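Local atomic coordinates of putative uncharacterized protein (Cricetid herpesvirus 2, PDB entry 4ZKQ), a protein that binds chemokines and probably acts as a viral decoy receptor for them. Residues A[186-198]-A[205-217]. Numbering follows the deposited sequence.
With NAG (2-acetamido-2-deoxy-beta-D-glucopyranose), chain B.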
ATOM      1  N   ARG A 186      -5.982  10.923 -13.875  1.00 12.42           N
ATOM      2  CA  ARG A 186      -6.336  11.057 -12.458  1.00 12.36           C
ATOM      3  C   ARG A 186      -5.482  12.107 -11.748  1.00 17.72           C
ATOM      4  O   ARG A 186      -4.893  11.846 -10.701  1.00 13.86           O
ATOM      5  CB  ARG A 186      -6.196   9.702 -11.767  1.00 17.07           C
ATOM      6  CG  ARG A 186      -7.015   8.619 -12.448  1.00 13.19           C
ATOM      7  CD  ARG A 186      -6.657   7.237 -11.936  1.00 14.62           C
ATOM      8  NE  ARG A 186      -7.413   6.177 -12.598  1.00 15.09           N
ATOM      9  CZ  ARG A 186      -7.156   5.730 -13.823  1.00 16.55           C
ATOM     10  NH1 ARG A 186      -6.173   6.264 -14.530  1.00 16.34           N
ATOM     11  NH2 ARG A 186      -7.880   4.748 -14.341  1.00 18.37           N
ATOM     12  N   GLU A 187      -5.449  13.312 -12.311  1.00 15.38           N
ATOM     13  CA  GLU A 187      -4.505  14.337 -11.881  1.00 13.64           C
ATOM     14  C   GLU A 187      -4.791  14.918 -10.492  1.00 17.87           C
ATOM     15  O   GLU A 187      -3.912  15.532  -9.889  1.00 23.31           O
ATOM     16  CB  GLU A 187      -4.470  15.466 -12.924  1.00 26.39           C
ATOM     17  CG  GLU A 187      -5.779  16.205 -13.076  1.00 25.22           C
ATOM     18  CD  GLU A 187      -5.817  17.087 -14.320  1.00 41.74           C
ATOM     19  OE1 GLU A 187      -4.894  16.997 -15.158  1.00 41.95           O
ATOM     20  OE2 GLU A 187      -6.776  17.867 -14.456  1.00 45.93           O
ATOM     21  N   GLU A 188      -6.005  14.729  -9.980  1.00 12.60           N
ATOM     22  CA  GLU A 188      -6.340  15.176  -8.633  1.00 18.45           C
ATOM     23  C   GLU A 188      -6.100  14.088  -7.567  1.00 17.16           C
ATOM     24  O   GLU A 188      -6.256  14.336  -6.368  1.00 15.22           O
ATOM     25  CB  GLU A 188      -7.799  15.658  -8.594  1.00 20.06           C
ATOM     26  CG  GLU A 188      -8.007  16.961  -9.385  1.00 22.69           C
ATOM     27  CD  GLU A 188      -9.463  17.389  -9.530  1.00 22.73           C
ATOM     28  OE1 GLU A 188     -10.329  16.918  -8.763  1.00 18.22           O
ATOM     29  OE2 GLU A 188      -9.740  18.215 -10.431  1.00 28.35           O
ATOM     30  N   GLY A 189      -5.673  12.905  -8.003  1.00 14.62           N
ATOM     31  CA  GLY A 189      -5.487  11.771  -7.110  1.00 11.28           C
ATOM     32  C   GLY A 189      -4.260  11.881  -6.221  1.00 14.36           C
ATOM     33  O   GLY A 189      -4.268  11.403  -5.088  1.00 16.17           O
ATOM     34  N   LEU A 190      -3.204  12.489  -6.750  1.00 16.36           N
ATOM     35  CA  LEU A 190      -2.019  12.833  -5.976  1.00 13.51           C
ATOM     36  C   LEU A 190      -1.697  14.298  -6.209  1.00 17.49           C
ATOM     37  O   LEU A 190      -1.492  14.719  -7.344  1.00 17.42           O
ATOM     38  CB  LEU A 190      -0.817  11.971  -6.365  1.00 13.33           C
ATOM     39  CG  LEU A 190       0.490  12.156  -5.571  1.00 15.07           C
ATOM     40  CD1 LEU A 190       1.289  10.861  -5.584  1.00 15.71           C
ATOM     41  CD2 LEU A 190       1.350  13.277  -6.139  1.00 18.21           C
ATOM     42  N   GLU A 191      -1.662  15.064  -5.127  1.00 17.12           N
ATOM     43  CA  GLU A 191      -1.234  16.458  -5.170  1.00 22.31           C
ATOM     44  C   GLU A 191      -0.041  16.609  -4.235  1.00 21.37           C
ATOM     45  O   GLU A 191      -0.064  16.085  -3.123  1.00 20.64           O
ATOM     46  CB  GLU A 191      -2.372  17.395  -4.750  1.00 21.52           C
ATOM     47  CG  GLU A 191      -3.651  17.289  -5.590  1.00 26.31           C
ATOM     48  CD  GLU A 191      -3.555  17.967  -6.949  1.00 29.23           C
ATOM     49  OE1 GLU A 191      -2.440  18.327  -7.380  1.00 28.55           O
ATOM     50  OE2 GLU A 191      -4.613  18.144  -7.593  1.00 29.34           O
ATOM     51  N   MET A 192       1.004  17.294  -4.688  1.00 19.34           N
ATOM     52  CA  MET A 192       2.165  17.550  -3.842  1.00 23.99           C
ATOM     53  C   MET A 192       2.495  19.038  -3.823  1.00 30.31           C
ATOM     54  O   MET A 192       2.410  19.716  -4.846  1.00 24.68           O
ATOM     55  CB  MET A 192       3.375  16.741  -4.322  1.00 25.55           C
ATOM     56  CG  MET A 192       3.836  17.083  -5.716  1.00 28.00           C
ATOM     57  SD  MET A 192       4.996  15.877  -6.417  1.00 29.23           S
ATOM     58  CE  MET A 192       6.194  15.728  -5.093  1.00 19.93           C
ATOM     59  N   LYS A 193       2.852  19.542  -2.647  1.00 28.48           N
ATOM     60  CA  LYS A 193       3.271  20.932  -2.513  1.00 36.78           C
ATOM     61  C   LYS A 193       4.304  21.090  -1.406  1.00 23.84           C
ATOM     62  O   LYS A 193       4.217  20.451  -0.358  1.00 24.67           O
ATOM     63  CB  LYS A 193       2.066  21.835  -2.238  1.00 33.17           C
ATOM     64  CG  LYS A 193       1.288  21.496  -0.971  1.00 39.98           C
ATOM     65  CD  LYS A 193       0.277  22.589  -0.632  1.00 44.09           C
ATOM     66  CE  LYS A 193      -0.682  22.147   0.469  1.00 54.42           C
ATOM     67  NZ  LYS A 193      -0.772  23.145   1.573  1.00 56.62           N
ATOM     68  N   GLN A 194       5.290  21.941  -1.645  1.00 28.53           N
ATOM     69  CA  GLN A 194       6.253  22.257  -0.611  1.00 29.43           C
ATOM     70  C   GLN A 194       5.584  23.120   0.446  1.00 33.72           C
ATOM     71  O   GLN A 194       4.839  24.046   0.125  1.00 36.01           O
ATOM     72  CB  GLN A 194       7.473  22.963  -1.196  1.00 32.33           C
ATOM     73  CG  GLN A 194       8.506  23.322  -0.150  1.00 34.90           C
ATOM     74  CD  GLN A 194       9.752  23.909  -0.755  1.00 32.19           C
ATOM     75  OE1 GLN A 194       9.823  24.132  -1.963  1.00 38.63           O
ATOM     76  NE2 GLN A 194      10.752  24.157   0.080  1.00 35.98           N
ATOM     77  N   VAL A 195       5.836  22.785   1.707  1.00 25.32           N
ATOM     78  CA  VAL A 195       5.312  23.530   2.840  1.00 28.96           C
ATOM     79  C   VAL A 195       6.467  23.918   3.754  1.00 45.91           C
ATOM     80  O   VAL A 195       7.550  23.340   3.674  1.00 28.53           O
ATOM     81  CB  VAL A 195       4.277  22.714   3.638  1.00 36.57           C
ATOM     82  CG1 VAL A 195       3.015  22.492   2.811  1.00 40.85           C
ATOM     83  CG2 VAL A 195       4.872  21.382   4.089  1.00 37.52           C
ATOM     84  N   ASP A 196       6.237  24.899   4.620  1.00 46.51           N
ATOM     85  CA  ASP A 196       7.242  25.296   5.598  1.00 44.64           C
ATOM     86  C   ASP A 196       7.385  24.217   6.656  1.00 43.86           C
ATOM     87  O   ASP A 196       6.391  23.683   7.151  1.00 38.29           O
ATOM     88  CB  ASP A 196       6.867  26.627   6.255  1.00 52.86           C
ATOM     89  CG  ASP A 196       6.816  27.776   5.265  1.00 56.12           C
ATOM     90  OD1 ASP A 196       7.774  27.931   4.477  1.00 54.47           O
ATOM     91  OD2 ASP A 196       5.813  28.522   5.269  1.00 69.97           O
ATOM     92  N   CYS A 197       8.622  23.881   6.994  1.00 44.11           N
ATOM     93  CA  CYS A 197       8.871  22.956   8.089  1.00 44.15           C
ATOM     94  C   CYS A 197       8.528  23.667   9.410  1.00 41.39           C
ATOM     95  O   CYS A 197       8.993  24.786   9.644  1.00 47.77           O
ATOM     96  CB  CYS A 197      10.330  22.474   8.069  1.00 45.39           C
ATOM     97  SG  CYS A 197      10.823  21.621   6.549  1.00 37.51           S
ATOM     98  N   LEU A 198       7.733  23.010  10.262  1.00 46.47           N
ATOM     99  CA  LEU A 198       7.243  23.611  11.499  1.00 54.92           C
ATOM    100  C   LEU A 198       8.011  23.176  12.751  1.00 55.33           C
ATOM    101  O   LEU A 198       8.135  23.966  13.704  1.00 66.66           O
ATOM    102  CB  LEU A 198       5.761  23.294  11.690  1.00 48.67           C
ATOM    103  CG  LEU A 198       4.822  23.681  10.550  1.00 51.91           C
ATOM    104  CD1 LEU A 198       3.388  23.429  10.987  1.00 50.77           C
ATOM    105  CD2 LEU A 198       5.029  25.131  10.138  1.00 42.70           C
ATOM    106  N   ASN A 205      19.583  20.864   5.044  1.00 41.69           N
ATOM    107  CA  ASN A 205      18.816  21.348   3.899  1.00 37.05           C
ATOM    108  C   ASN A 205      17.402  20.770   3.883  1.00 32.65           C
ATOM    109  O   ASN A 205      16.857  20.428   2.833  1.00 34.36           O
ATOM    110  CB  ASN A 205      19.567  21.043   2.595  1.00 39.77           C
ATOM    111  CG  ASN A 205      20.523  22.162   2.218  1.00 67.89           C
ATOM    112  OD1 ASN A 205      20.880  22.980   3.067  1.00 90.37           O
ATOM    113  ND2 ASN A 205      20.935  22.215   0.953  1.00 81.44           N
ATOM    114  N   GLN A 206      16.804  20.707   5.069  1.00 31.74           N
ATOM    115  CA  GLN A 206      15.508  20.078   5.238  1.00 33.14           C
ATOM    116  C   GLN A 206      14.443  20.783   4.417  1.00 38.56           C
ATOM    117  O   GLN A 206      14.292  22.004   4.471  1.00 27.66           O
ATOM    118  CB  GLN A 206      15.104  20.054   6.708  1.00 35.64           C
ATOM    119  CG  GLN A 206      13.790  19.330   6.945  1.00 34.11           C
ATOM    120  CD  GLN A 206      13.581  18.941   8.390  1.00 37.56           C
ATOM    121  OE1 GLN A 206      14.513  18.517   9.075  1.00 34.00           O
ATOM    122  NE2 GLN A 206      12.350  19.079   8.862  1.00 33.50           N
ATOM    123  N   THR A 207      13.718  19.981   3.651  1.00 29.48           N
ATOM    124  CA  THR A 207      12.676  20.456   2.758  1.00 34.26           C
ATOM    125  C   THR A 207      11.425  19.634   3.023  1.00 32.44           C
ATOM    126  O   THR A 207      11.471  18.406   2.959  1.00 26.92           O
ATOM    127  CB  THR A 207      13.104  20.323   1.288  1.00 32.22           C
ATOM    128  OG1 THR A 207      14.356  20.989   1.097  1.00 35.70           O
ATOM    129  CG2 THR A 207      12.064  20.920   0.351  1.00 35.33           C
ATOM    130  N   CYS A 208      10.322  20.306   3.340  1.00 25.16           N
ATOM    131  CA  CYS A 208       9.091  19.620   3.714  1.00 32.44           C
ATOM    132  C   CYS A 208       8.063  19.646   2.588  1.00 34.81           C
ATOM    133  O   CYS A 208       7.830  20.679   1.955  1.00 28.82           O
ATOM    134  CB  CYS A 208       8.502  20.236   4.980  1.00 29.45           C
ATOM    135  SG  CYS A 208       9.556  20.025   6.432  1.00 31.93           S
ATOM    136  N   ILE A 209       7.462  18.484   2.353  1.00 26.17           N
ATOM    137  CA  ILE A 209       6.495  18.285   1.278  1.00 23.36           C
ATOM    138  C   ILE A 209       5.243  17.643   1.833  1.00 28.80           C
ATOM    139  O   ILE A 209       5.322  16.661   2.577  1.00 24.73           O
ATOM    140  CB  ILE A 209       7.039  17.371   0.163  1.00 31.31           C
ATOM    141  CG1 ILE A 209       8.370  17.887  -0.377  1.00 33.35           C
ATOM    142  CG2 ILE A 209       6.025  17.233  -0.980  1.00 29.39           C
ATOM    143  CD1 ILE A 209       9.385  16.783  -0.514  1.00 41.02           C
ATOM    144  N   ALA A 210       4.092  18.196   1.460  1.00 23.47           N
ATOM    145  CA  ALA A 210       2.810  17.582   1.753  1.00 20.60           C
ATOM    146  C   ALA A 210       2.311  16.892   0.489  1.00 24.30           C
ATOM    147  O   ALA A 210       2.245  17.510  -0.572  1.00 22.69           O
ATOM    148  CB  ALA A 210       1.807  18.615   2.238  1.00 30.16           C
ATOM    149  N   THR A 211       1.999  15.603   0.604  1.00 26.12           N
ATOM    150  CA  THR A 211       1.436  14.837  -0.503  1.00 24.83           C
ATOM    151  C   THR A 211       0.045  14.386  -0.102  1.00 20.55           C
ATOM    152  O   THR A 211      -0.113  13.664   0.879  1.00 23.25           O
ATOM    153  CB  THR A 211       2.300  13.609  -0.863  1.00 25.00           C
ATOM    154  OG1 THR A 211       3.587  14.046  -1.310  1.00 22.18           O
ATOM    155  CG2 THR A 211       1.644  12.778  -1.976  1.00 17.20           C
ATOM    156  N   THR A 212      -0.964  14.833  -0.841  1.00 19.50           N
ATOM    157  CA  THR A 212      -2.338  14.433  -0.568  1.00 21.90           C
ATOM    158  C   THR A 212      -2.753  13.354  -1.563  1.00 18.25           C
ATOM    159  O   THR A 212      -2.680  13.552  -2.775  1.00 17.36           O
ATOM    160  CB  THR A 212      -3.297  15.639  -0.635  1.00 21.01           C
ATOM    161  OG1 THR A 212      -2.827  16.659   0.254  1.00 20.83           O
ATOM    162  CG2 THR A 212      -4.716  15.241  -0.230  1.00 18.80           C
ATOM    163  N   LEU A 213      -3.151  12.207  -1.027  1.00 19.35           N
ATOM    164  CA  LEU A 213      -3.636  11.087  -1.820  1.00 17.40           C
ATOM    165  C   LEU A 213      -5.147  11.022  -1.693  1.00 17.74           C
ATOM    166  O   LEU A 213      -5.668  10.909  -0.588  1.00 20.48           O
ATOM    167  CB  LEU A 213      -3.001   9.775  -1.348  1.00 18.48           C
ATOM    168  CG  LEU A 213      -1.472   9.721  -1.355  1.00 21.35           C
ATOM    169  CD1 LEU A 213      -0.967   8.469  -0.649  1.00 20.47           C
ATOM    170  CD2 LEU A 213      -0.937   9.784  -2.773  1.00 17.26           C
ATOM    171  N   SER A 214      -5.849  11.094  -2.820  1.00 15.07           N
ATOM    172  CA  SER A 214      -7.307  11.058  -2.815  1.00 17.21           C
ATOM    173  C   SER A 214      -7.803   9.992  -3.775  1.00 12.48           C
ATOM    174  O   SER A 214      -7.541  10.069  -4.969  1.00 13.42           O
ATOM    175  CB  SER A 214      -7.886  12.422  -3.205  1.00 16.16           C
ATOM    176  OG  SER A 214      -7.313  13.458  -2.428  1.00 22.66           O
ATOM    177  N   LYS A 215      -8.506   8.999  -3.238  1.00 10.86           N
ATOM    178  CA  LYS A 215      -9.031   7.899  -4.025  1.00 11.80           C
ATOM    179  C   LYS A 215     -10.549   7.889  -4.003  1.00 12.54           C
ATOM    180  O   LYS A 215     -11.172   7.997  -2.941  1.00 16.16           O
ATOM    181  CB  LYS A 215      -8.504   6.558  -3.508  1.00 14.77           C
ATOM    182  CG  LYS A 215      -9.204   5.344  -4.133  1.00 10.99           C
ATOM    183  CD  LYS A 215      -8.566   4.028  -3.680  1.00 15.44           C
ATOM    184  CE  LYS A 215      -7.208   3.784  -4.342  1.00 16.52           C
ATOM    185  NZ  LYS A 215      -6.502   2.592  -3.767  1.00 13.57           N
ATOM    186  N   LYS A 216     -11.145   7.731  -5.176  1.00 14.66           N
ATOM    187  CA  LYS A 216     -12.589   7.562  -5.250  1.00 12.71           C
ATOM    188  C   LYS A 216     -12.939   6.111  -4.951  1.00 11.63           C
ATOM    189  O   LYS A 216     -12.766   5.217  -5.781  1.00 13.39           O
ATOM    190  CB  LYS A 216     -13.143   7.974  -6.612  1.00 11.85           C
ATOM    191  CG  LYS A 216     -14.666   7.808  -6.696  1.00 15.48           C
ATOM    192  CD  LYS A 216     -15.244   8.344  -7.994  1.00 20.34           C
ATOM    193  CE  LYS A 216     -16.756   8.155  -8.052  1.00 35.01           C
ATOM    194  NZ  LYS A 216     -17.294   8.453  -9.411  1.00 40.29           N
ATOM    195  N   ILE A 217     -13.428   5.893  -3.742  1.00 12.86           N
ATOM    196  CA  ILE A 217     -13.824   4.567  -3.295  1.00 12.65           C
ATOM    197  C   ILE A 217     -14.751   4.780  -2.110  1.00 13.38           C
ATOM    198  O   ILE A 217     -14.491   5.632  -1.258  1.00 16.76           O
ATOM    199  CB  ILE A 217     -12.600   3.698  -2.915  1.00 15.15           C
ATOM    200  CG1 ILE A 217     -13.016   2.256  -2.594  1.00 17.15           C
ATOM    201  CG2 ILE A 217     -11.844   4.314  -1.749  1.00 16.13           C
ATOM    202  CD1 ILE A 217     -11.861   1.270  -2.647  1.00 15.52           C
TER
HETATM  203  C1  NAG B   1      21.826  23.271   0.517  1.00 96.34           C
HETATM  204  C2  NAG B   1      23.097  23.401   1.288  1.00103.81           C
HETATM  205  C3  NAG B   1      24.288  23.037   0.389  1.00116.14           C
HETATM  206  C4  NAG B   1      23.910  21.818  -0.443  1.00113.97           C
HETATM  207  C5  NAG B   1      22.886  22.260  -1.464  1.00112.73           C
HETATM  208  C6  NAG B   1      21.976  21.117  -1.890  1.00107.99           C
HETATM  209  C7  NAG B   1      23.244  25.078   3.137  1.00 88.55           C
HETATM  210  C8  NAG B   1      23.343  26.510   3.547  1.00 64.66           C
HETATM  211  N2  NAG B   1      23.199  24.742   1.730  1.00 95.26           N
HETATM  212  O3  NAG B   1      25.398  22.739   1.171  1.00115.70           O
HETATM  213  O4  NAG B   1      25.102  21.348  -1.047  1.00121.90           O
HETATM  214  O5  NAG B   1      22.076  23.292  -0.916  1.00106.01           O
HETATM  215  O6  NAG B   1      22.196  20.826  -3.266  1.00113.77           O
HETATM  216  O7  NAG B   1      23.205  24.215   3.996  1.00 91.34           O
HETATM  217  O   HOH W   1      -5.291  14.502  -3.768  1.00 16.53           O
HETATM  218  O   HOH W   2      10.312  23.138   2.854  1.00 30.50           O
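A disulfide ties C197 to C208 where the two strands part: SG meets SG at 2.0 Å with a chi3 of 115°. Each sulfur stands anti to its own carbonyl carbon, and the bridge joins the chains where the ladder ends, beyond the bond from V195 N to C208 O. The parting shows in the backbone as well. V195 N donates to C208 O from above the carbonyl plane, but in the other direction a water replaces the direct bond: it accepts from C208 N and from Q194 NE2 and donates to V195 O. Close by, V195 O and C208 O, two acceptors, stand 3.2 Å apart without bonding. The extended Q194 chain also lays its amide across T207, NE2 lying 3.5 Å from the methyl CG2.

Between Q194 and L190 the pairing is regular. E191 with T212 and K193 with A210 are hydrogen-bonded pairs, T212 N giving E191 O a bond of 2.8 Å, while L190, M192 and Q194 face L213, T211 and I209 in non-hydrogen-bonded pairs. L190 and L213 lie side by side, CD1 to CD2 at 3.7 Å; with CG anti to the backbone N (chi1 -176°), L190 also reaches the T211 methyl. On the other face V195 CG1 touches A210 CB at 4.1 Å. The carboxylate of E191 leads off to a salt bridge with K61.

At the far end S214 N donates to G189 O, just after the type I turn R186-G189, which G189 N closes by bonding R186 O. A second water joins E188 O, T212 O and S214 OG. The strand 206-217 pairs along its other edge with 233-244, through backbone bonds such as T211 with L238. An antiparallel beta hairpin of 190-195 and 206-223, stapled by a disulfide near its loop, thus forms part of a larger mixed sheet.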